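Side-chain contacts in cobalamin biosynthesis protein CobN (Mycobacterium tuberculosis, PDB 7C6O), which supplies the catalytic large subunit of cobaltochelatase, the ATP-dependent enzyme that probably inserts cobalt into a corrin ring on the way to cobalamin: residues His1066-Ser1071 and Ser1112-Arg1117; Asp1148-Tyr1153 and Gly1158-Trp1163. All coordinates share one frame; numbering follows the deposited sequence. Where two conformers were deposited one is given.

Contact 1. Residues His1066-Ser1071 and Ser1112-Arg1117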
ATOM      1  N   HIS A1066       9.029 -13.827  -0.536  1.00 20.82           N
ATOM      2  CA  HIS A1066       9.764 -13.749   0.718  1.00 23.02           C
ATOM      3  C   HIS A1066       9.073 -14.646   1.733  1.00 19.17           C
ATOM      4  O   HIS A1066       7.953 -15.115   1.513  1.00 19.34           O
ATOM      5  CB  HIS A1066       9.849 -12.307   1.236  1.00 28.17           C
ATOM      6  CG  HIS A1066       8.532 -11.746   1.673  1.00 27.96           C
ATOM      7  ND1 HIS A1066       7.776 -10.912   0.879  1.00 28.09           N
ATOM      8  CD2 HIS A1066       7.833 -11.906   2.823  1.00 28.04           C
ATOM      9  CE1 HIS A1066       6.671 -10.577   1.522  1.00 28.88           C
ATOM     10  NE2 HIS A1066       6.679 -11.171   2.702  1.00 28.51           N
ATOM     11  N   ASP A1067       9.742 -14.884   2.860  1.00 17.38           N
ATOM     12  CA  ASP A1067       9.195 -15.751   3.898  1.00 14.98           C
ATOM     13  C   ASP A1067       9.268 -15.045   5.249  1.00 13.28           C
ATOM     14  O   ASP A1067       9.707 -13.895   5.355  1.00 15.00           O
ATOM     15  CB  ASP A1067       9.911 -17.113   3.930  1.00 15.25           C
ATOM     16  CG  ASP A1067      11.418 -16.994   4.084  1.00 17.09           C
ATOM     17  OD1 ASP A1067      11.882 -16.346   5.047  1.00 14.35           O
ATOM     18  OD2 ASP A1067      12.145 -17.579   3.248  1.00 17.19           O
ATOM     19  N   ILE A1068       8.828 -15.748   6.297  1.00 12.62           N
ATOM     20  CA  ILE A1068       8.685 -15.119   7.608  1.00 13.88           C
ATOM     21  C   ILE A1068      10.018 -14.812   8.269  1.00 16.73           C
ATOM     22  O   ILE A1068      10.048 -14.074   9.262  1.00 18.70           O
ATOM     23  CB  ILE A1068       7.830 -15.987   8.554  1.00 12.49           C
ATOM     24  CG1 ILE A1068       8.501 -17.337   8.813  1.00 16.46           C
ATOM     25  CG2 ILE A1068       6.438 -16.178   7.978  1.00 14.92           C
ATOM     26  CD1 ILE A1068       7.890 -18.106   9.977  1.00 17.69           C
ATOM     27  N   ALA A1069      11.117 -15.357   7.752  1.00 13.89           N
ATOM     28  CA  ALA A1069      12.455 -15.005   8.202  1.00 14.98           C
ATOM     29  C   ALA A1069      13.135 -14.017   7.263  1.00 16.96           C
ATOM     30  O   ALA A1069      14.324 -13.729   7.437  1.00 16.38           O
ATOM     31  CB  ALA A1069      13.311 -16.266   8.355  1.00 17.27           C
ATOM     32  N   ASP A1070      12.400 -13.494   6.274  1.00 17.19           N
ATOM     33  CA  ASP A1070      12.907 -12.529   5.305  1.00 22.60           C
ATOM     34  C   ASP A1070      12.500 -11.097   5.604  1.00 20.60           C
ATOM     35  O   ASP A1070      13.089 -10.173   5.032  1.00 20.86           O
ATOM     36  CB  ASP A1070      12.410 -12.871   3.893  1.00 18.62           C
ATOM     37  CG  ASP A1070      13.335 -13.803   3.166  1.00 26.68           C
ATOM     38  OD1 ASP A1070      14.538 -13.817   3.500  1.00 30.31           O
ATOM     39  OD2 ASP A1070      12.861 -14.516   2.255  1.00 32.15           O
ATOM     40  N   SER A1071      11.499 -10.891   6.455  1.00 21.49           N
ATOM     41  CA  SER A1071      11.007  -9.558   6.764  0.59 24.76           C
ATOM     42  C   SER A1071      10.782  -9.435   8.261  1.00 23.57           C
ATOM     43  O   SER A1071      10.281 -10.363   8.902  1.00 24.75           O
ATOM     44  CB  SER A1071       9.702  -9.242   6.024  0.59 26.25           C
ATOM     45  OG  SER A1071       9.177  -7.993   6.446  0.59 26.46           O
ATOM     46  N   SER A1112       6.080 -23.075  14.679  1.00 16.22           N
ATOM     47  CA  SER A1112       7.275 -23.912  14.751  1.00 19.67           C
ATOM     48  C   SER A1112       7.477 -24.696  13.460  1.00 18.38           C
ATOM     49  O   SER A1112       8.606 -24.810  12.964  1.00 15.95           O
ATOM     50  CB  SER A1112       7.187 -24.863  15.942  1.00 21.55           C
ATOM     51  OG  SER A1112       8.280 -25.768  15.931  1.00 25.39           O
ATOM     52  N   GLU A1113       6.391 -25.241  12.901  1.00 14.41           N
ATOM     53  CA  GLU A1113       6.483 -25.971  11.639  1.00 17.39           C
ATOM     54  C   GLU A1113       6.928 -25.061  10.503  1.00 16.23           C
ATOM     55  O   GLU A1113       7.777 -25.443   9.689  1.00 16.77           O
ATOM     56  CB  GLU A1113       5.134 -26.619  11.307  1.00 17.26           C
ATOM     57  CG  GLU A1113       4.799 -27.837  12.160  1.00 20.44           C
ATOM     58  CD  GLU A1113       3.369 -28.318  11.972  1.00 25.67           C
ATOM     59  OE1 GLU A1113       2.539 -27.562  11.423  1.00 21.98           O
ATOM     60  OE2 GLU A1113       3.071 -29.460  12.380  1.00 29.24           O
ATOM     61  N   GLU A1114       6.361 -23.857  10.423  1.00 14.29           N
ATOM     62  CA  GLU A1114       6.736 -22.943   9.348  1.00 13.62           C
ATOM     63  C   GLU A1114       8.180 -22.480   9.497  1.00 14.04           C
ATOM     64  O   GLU A1114       8.887 -22.304   8.497  1.00 15.44           O
ATOM     65  CB  GLU A1114       5.779 -21.749   9.317  1.00 13.65           C
ATOM     66  CG  GLU A1114       6.124 -20.684   8.274  1.00 15.62           C
ATOM     67  CD  GLU A1114       5.853 -21.117   6.843  1.00 19.94           C
ATOM     68  OE1 GLU A1114       5.370 -22.248   6.628  1.00 21.17           O
ATOM     69  OE2 GLU A1114       6.120 -20.316   5.922  1.00 23.49           O
ATOM     70  N   THR A1115       8.642 -22.286  10.736  1.00 10.56           N
ATOM     71  CA  THR A1115      10.018 -21.846  10.951  1.00 12.90           C
ATOM     72  C   THR A1115      11.010 -22.904  10.480  1.00 13.09           C
ATOM     73  O   THR A1115      11.965 -22.596   9.755  1.00 14.12           O
ATOM     74  CB  THR A1115      10.246 -21.510  12.426  1.00 15.80           C
ATOM     75  OG1 THR A1115       9.343 -20.471  12.829  1.00 14.24           O
ATOM     76  CG2 THR A1115      11.683 -21.040  12.646  1.00 16.21           C
ATOM     77  N   THR A1116      10.795 -24.163  10.871  1.00 13.72           N
ATOM     78  CA  THR A1116      11.697 -25.224  10.430  1.00 11.24           C
ATOM     79  C   THR A1116      11.599 -25.454   8.927  1.00 12.07           C
ATOM     80  O   THR A1116      12.604 -25.789   8.293  1.00 13.21           O
ATOM     81  CB  THR A1116      11.417 -26.525  11.184  1.00 16.90           C
ATOM     82  OG1 THR A1116      10.070 -26.950  10.945  1.00 19.65           O
ATOM     83  CG2 THR A1116      11.628 -26.328  12.675  1.00 18.99           C
ATOM     84  N   ARG A1117      10.407 -25.290   8.344  1.00 13.93           N
ATOM     85  CA  ARG A1117      10.274 -25.386   6.893  0.52 14.89           C
ATOM     86  C   ARG A1117      11.105 -24.316   6.198  1.00 13.77           C
ATOM     87  O   ARG A1117      11.858 -24.607   5.262  1.00 14.16           O
ATOM     88  CB  ARG A1117       8.804 -25.265   6.489  0.52 17.27           C
ATOM     89  CG  ARG A1117       8.008 -26.551   6.605  0.52 21.05           C
ATOM     90  CD  ARG A1117       6.522 -26.266   6.490  0.52 24.16           C
ATOM     91  NE  ARG A1117       5.725 -27.487   6.441  0.52 27.88           N
ATOM     92  CZ  ARG A1117       5.165 -27.969   5.336  0.52 28.34           C
ATOM     93  NH1 ARG A1117       5.309 -27.330   4.184  0.52 26.41           N
ATOM     94  NH2 ARG A1117       4.455 -29.087   5.383  0.52 29.06           N
TER
HETATM   95  O   HOH W   1       7.122 -18.106   5.306  1.00 17.58           O
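Where the loop residue Ile1068 meets the helix residue Thr1115, their CA atoms come within 7.6 Å, the closest pair of CA atoms between 1066-1071 and 1112-1117. Ile1068 carries the apolar contact through the outer end of its longer branch. With CG1 lodged between the backbone N and the carbonyl carbon (chi1 63°) and the branch then extended, CD1 touches Glu1114 CG at 3.6 Å. The same methyl reaches Thr1115 OG1 at 4.0 Å, a van der Waals contact in which the two side chains meet at nearly a right angle; OG1 itself is hydrogen-bonded to the carbonyl of Leu1111 one turn back. Glu1114 thus offers its aliphatic part to the isoleucine, while a bend at chi2 (72°) turns its carboxylate toward polar partners. A water accepts from Ile1068 N at 3.1 Å and donates to Glu1114 OE2 in a short 2.5 Å bond, bridging loop and helix; OE1 is salt-bridged to Arg1109. The loop is shaped by an Asx turn, in which Ala1069 N donates to the anti lone pair of Asp1067 OD1 at 3.0 Å. Asp1067 and Asp1070 both form salt bridges with Arg1122, tying the loop to helix 1111-1123 a second time. Between strand 1056-1061 and helix 1072-1089, this loop also meets helix 1136-1157, with Ile1068 against Tyr1153 and Ala1069 against Leu1150.

Contact 2. Residues Asp1148-Tyr1153 and Gly1158-Trp1163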
ATOM      1  N   ASP A1148      18.845 -11.920  12.114  1.00 11.69           N
ATOM      2  CA  ASP A1148      18.147 -10.982  12.990  1.00 13.13           C
ATOM      3  C   ASP A1148      16.668 -11.324  13.113  1.00 12.30           C
ATOM      4  O   ASP A1148      16.088 -11.216  14.200  1.00 14.68           O
ATOM      5  CB  ASP A1148      18.313  -9.552  12.472  1.00 13.98           C
ATOM      6  CG  ASP A1148      19.665  -8.948  12.816  1.00 20.78           C
ATOM      7  OD1 ASP A1148      20.390  -9.519  13.657  1.00 19.46           O
ATOM      8  OD2 ASP A1148      20.002  -7.893  12.237  1.00 24.23           O
ATOM      9  N   TYR A1149      16.035 -11.730  12.010  1.00 10.32           N
ATOM     10  CA  TYR A1149      14.597 -11.968  12.039  1.00 11.15           C
ATOM     11  C   TYR A1149      14.268 -13.300  12.698  1.00 12.19           C
ATOM     12  O   TYR A1149      13.256 -13.415  13.395  1.00 13.37           O
ATOM     13  CB  TYR A1149      14.024 -11.893  10.622  1.00 10.87           C
ATOM     14  CG  TYR A1149      14.325 -10.576   9.931  1.00 15.91           C
ATOM     15  CD1 TYR A1149      14.572  -9.422  10.670  1.00 15.54           C
ATOM     16  CD2 TYR A1149      14.377 -10.488   8.544  1.00 18.50           C
ATOM     17  CE1 TYR A1149      14.859  -8.220  10.050  1.00 17.86           C
ATOM     18  CE2 TYR A1149      14.661  -9.285   7.914  1.00 18.29           C
ATOM     19  CZ  TYR A1149      14.901  -8.158   8.673  1.00 19.87           C
ATOM     20  OH  TYR A1149      15.186  -6.960   8.054  1.00 22.40           O
ATOM     21  N   LEU A1150      15.114 -14.315  12.499  1.00 12.95           N
ATOM     22  CA  LEU A1150      14.982 -15.535  13.287  1.00 12.93           C
ATOM     23  C   LEU A1150      15.151 -15.241  14.772  1.00 11.82           C
ATOM     24  O   LEU A1150      14.395 -15.757  15.603  1.00 11.48           O
ATOM     25  CB  LEU A1150      16.002 -16.576  12.825  1.00 13.95           C
ATOM     26  CG  LEU A1150      15.718 -17.246  11.481  1.00 14.88           C
ATOM     27  CD1 LEU A1150      16.853 -18.190  11.112  1.00 14.24           C
ATOM     28  CD2 LEU A1150      14.388 -17.991  11.521  1.00 14.79           C
ATOM     29  N   PHE A1151      16.134 -14.406  15.120  1.00 12.05           N
ATOM     30  CA  PHE A1151      16.308 -13.989  16.507  1.00 12.69           C
ATOM     31  C   PHE A1151      15.062 -13.277  17.022  1.00 12.24           C
ATOM     32  O   PHE A1151      14.598 -13.544  18.138  1.00 13.02           O
ATOM     33  CB  PHE A1151      17.537 -13.083  16.626  1.00 14.26           C
ATOM     34  CG  PHE A1151      17.754 -12.518  18.009  1.00 15.58           C
ATOM     35  CD1 PHE A1151      18.515 -13.206  18.942  1.00 15.16           C
ATOM     36  CD2 PHE A1151      17.207 -11.294  18.371  1.00 16.36           C
ATOM     37  CE1 PHE A1151      18.721 -12.689  20.211  1.00 16.18           C
ATOM     38  CE2 PHE A1151      17.408 -10.773  19.639  1.00 16.52           C
ATOM     39  CZ  PHE A1151      18.168 -11.472  20.560  1.00 16.79           C
ATOM     40  N   GLY A1152      14.510 -12.363  16.220  1.00 14.33           N
ATOM     41  CA  GLY A1152      13.311 -11.652  16.640  1.00 14.52           C
ATOM     42  C   GLY A1152      12.144 -12.583  16.906  1.00 14.00           C
ATOM     43  O   GLY A1152      11.426 -12.431  17.898  1.00 10.45           O
ATOM     44  N   TYR A1153      11.946 -13.568  16.027  1.00 13.95           N
ATOM     45  CA  TYR A1153      10.884 -14.548  16.227  1.00 12.52           C
ATOM     46  C   TYR A1153      11.183 -15.468  17.404  1.00 13.54           C
ATOM     47  O   TYR A1153      10.255 -15.948  18.066  1.00 11.83           O
ATOM     48  CB  TYR A1153      10.695 -15.366  14.951  1.00 13.97           C
ATOM     49  CG  TYR A1153       9.362 -15.188  14.257  1.00 13.52           C
ATOM     50  CD1 TYR A1153       9.302 -14.991  12.884  1.00 13.07           C
ATOM     51  CD2 TYR A1153       8.166 -15.250  14.963  1.00 11.39           C
ATOM     52  CE1 TYR A1153       8.093 -14.842  12.231  1.00 12.25           C
ATOM     53  CE2 TYR A1153       6.945 -15.102  14.318  1.00 12.85           C
ATOM     54  CZ  TYR A1153       6.920 -14.901  12.948  1.00 14.08           C
ATOM     55  OH  TYR A1153       5.720 -14.758  12.286  1.00 15.13           O
ATOM     56  N   GLY A1158       9.916 -18.002  20.617  1.00 16.96           N
ATOM     57  CA  GLY A1158      10.677 -19.206  20.908  1.00 18.61           C
ATOM     58  C   GLY A1158      10.761 -20.208  19.774  1.00 20.33           C
ATOM     59  O   GLY A1158      10.811 -21.416  20.028  1.00 20.61           O
ATOM     60  N   VAL A1159      10.812 -19.736  18.525  1.00 16.90           N
ATOM     61  CA  VAL A1159      10.732 -20.632  17.373  1.00 14.90           C
ATOM     62  C   VAL A1159      12.019 -21.408  17.118  1.00 15.73           C
ATOM     63  O   VAL A1159      11.994 -22.396  16.373  1.00 17.45           O
ATOM     64  CB  VAL A1159      10.364 -19.848  16.103  1.00 18.16           C
ATOM     65  CG1 VAL A1159       9.107 -19.030  16.330  1.00 20.16           C
ATOM     66  CG2 VAL A1159      11.517 -18.951  15.670  1.00 16.17           C
ATOM     67  N   MET A1160      13.147 -20.988  17.689  1.00 13.81           N
ATOM     68  CA  MET A1160      14.428 -21.623  17.402  1.00 13.32           C
ATOM     69  C   MET A1160      14.713 -22.747  18.389  1.00 20.55           C
ATOM     70  O   MET A1160      14.356 -22.665  19.568  1.00 22.12           O
ATOM     71  CB  MET A1160      15.567 -20.602  17.452  1.00 13.77           C
ATOM     72  CG  MET A1160      15.584 -19.607  16.301  1.00 15.27           C
ATOM     73  SD  MET A1160      16.168 -20.316  14.747  1.00 16.87           S
ATOM     74  CE  MET A1160      17.936 -20.374  15.038  1.00 14.61           C
ATOM     75  N   ALA A1161      15.347 -23.804  17.891  1.00 16.60           N
ATOM     76  CA  ALA A1161      15.940 -24.836  18.726  1.00 16.21           C
ATOM     77  C   ALA A1161      17.454 -24.680  18.702  1.00 13.92           C
ATOM     78  O   ALA A1161      18.018 -24.050  17.804  1.00 15.25           O
ATOM     79  CB  ALA A1161      15.540 -26.240  18.253  1.00 13.70           C
ATOM     80  N   ASP A1162      18.114 -25.257  19.711  1.00 15.03           N
ATOM     81  CA  ASP A1162      19.564 -25.122  19.809  1.00 15.67           C
ATOM     82  C   ASP A1162      20.263 -25.678  18.574  1.00 14.82           C
ATOM     83  O   ASP A1162      21.253 -25.106  18.105  1.00 13.18           O
ATOM     84  CB  ASP A1162      20.080 -25.813  21.071  1.00 16.63           C
ATOM     85  CG  ASP A1162      19.934 -24.952  22.311  1.00 17.01           C
ATOM     86  OD1 ASP A1162      19.293 -23.882  22.227  1.00 15.92           O
ATOM     87  OD2 ASP A1162      20.467 -25.344  23.372  1.00 17.32           O
ATOM     88  N   TRP A1163      19.755 -26.786  18.019  1.00 17.22           N
ATOM     89  CA  TRP A1163      20.392 -27.364  16.839  1.00 14.41           C
ATOM     90  C   TRP A1163      20.308 -26.424  15.642  1.00 14.92           C
ATOM     91  O   TRP A1163      21.167 -26.472  14.753  1.00 11.30           O
ATOM     92  CB  TRP A1163      19.773 -28.730  16.506  1.00 11.17           C
ATOM     93  CG  TRP A1163      18.398 -28.692  15.883  1.00 10.68           C
ATOM     94  CD1 TRP A1163      17.201 -28.816  16.528  1.00 14.53           C
ATOM     95  CD2 TRP A1163      18.089 -28.550  14.489  1.00 12.49           C
ATOM     96  NE1 TRP A1163      16.165 -28.747  15.623  1.00 14.06           N
ATOM     97  CE2 TRP A1163      16.685 -28.585  14.365  1.00 13.79           C
ATOM     98  CE3 TRP A1163      18.863 -28.388  13.335  1.00 15.78           C
ATOM     99  CZ2 TRP A1163      16.041 -28.464  13.138  1.00 13.68           C
ATOM    100  CZ3 TRP A1163      18.224 -28.267  12.118  1.00 16.20           C
ATOM    101  CH2 TRP A1163      16.824 -28.302  12.029  1.00 11.89           C
TER
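The carbonyl oxygen of Tyr1153 takes a weak hydrogen bond from Thr1156 OG1 within the last turn of its helix, and Gly1158 N lies 3.3 Å from Tyr1153 O. The setting is a helix-loop-helix connection. Helix 1136-1157 ends, Gly1158 leaves helical geometry with a positive phi of 71°, and the chain doubles back beside the last turns of the helix before Ala1161, at the N-cap position, opens helix 1162-1174. The return brings Val1159 CA to 6.2 Å from Tyr1153 CA. Asp1154 OD1 is hydrogen-bonded to Met1160 N, a further tie between helix and loop.

Val1159 divides its two methyls over Tyr1153. CG2 presses on Tyr1153 CB at 3.7 Å, whereas CG1 approaches ring atom CD2 of Tyr1153 obliquely at 4.1 Å. The same CG1 packs in van der Waals contact on Tyr1153 O, 3.7 Å away. With chi1 at -115°, well away from a staggered position, the Tyr1153 ring leads away from the valine to pack against Tyr1074 and Phe1075 of helix 1072-1089, and its OH is hydrogen-bonded to His1078 ND1, which fixes the far end. Val1159 also lies on Leu1111 and Thr1115, so the loop is wedged between the helix it has just left and helix 1111-1123.

Met1160 completes the apolar contact one turn back along helix 1136-1157. Its CG passes Leu1150 O at 4.1 Å, and bends at chi2 (-75°) and chi3 curl the thioether alongside the leucine. Met1160 SD sits 4.2 Å from Leu1150 CB and 4.3 Å from Leu1150 CD1.

Contacts 1 and 2 follow one another along the chain, and their centres are 10 Å apart. They touch directly at two places. Thr1115 OG1 is 3.5 Å from Val1159 CB, so helix 1111-1123 serves both the loop 1066-1071 and the turn after helix 1136-1157. Elsewhere along the loop, Tyr1149 lies against the backbone, its CD2 3.4 Å from Ala1069 O and its CE2 3.4 Å from Asp1070 O. Together they join helices 1111-1123 and 1136-1157 with two loops, 1066-1071 and 1158-1160, in the C-terminal part of the chain, whereas the sodium ion, bound at Asp125 and Ser127, belongs to the N-terminal region; neither contact includes a metal ligand.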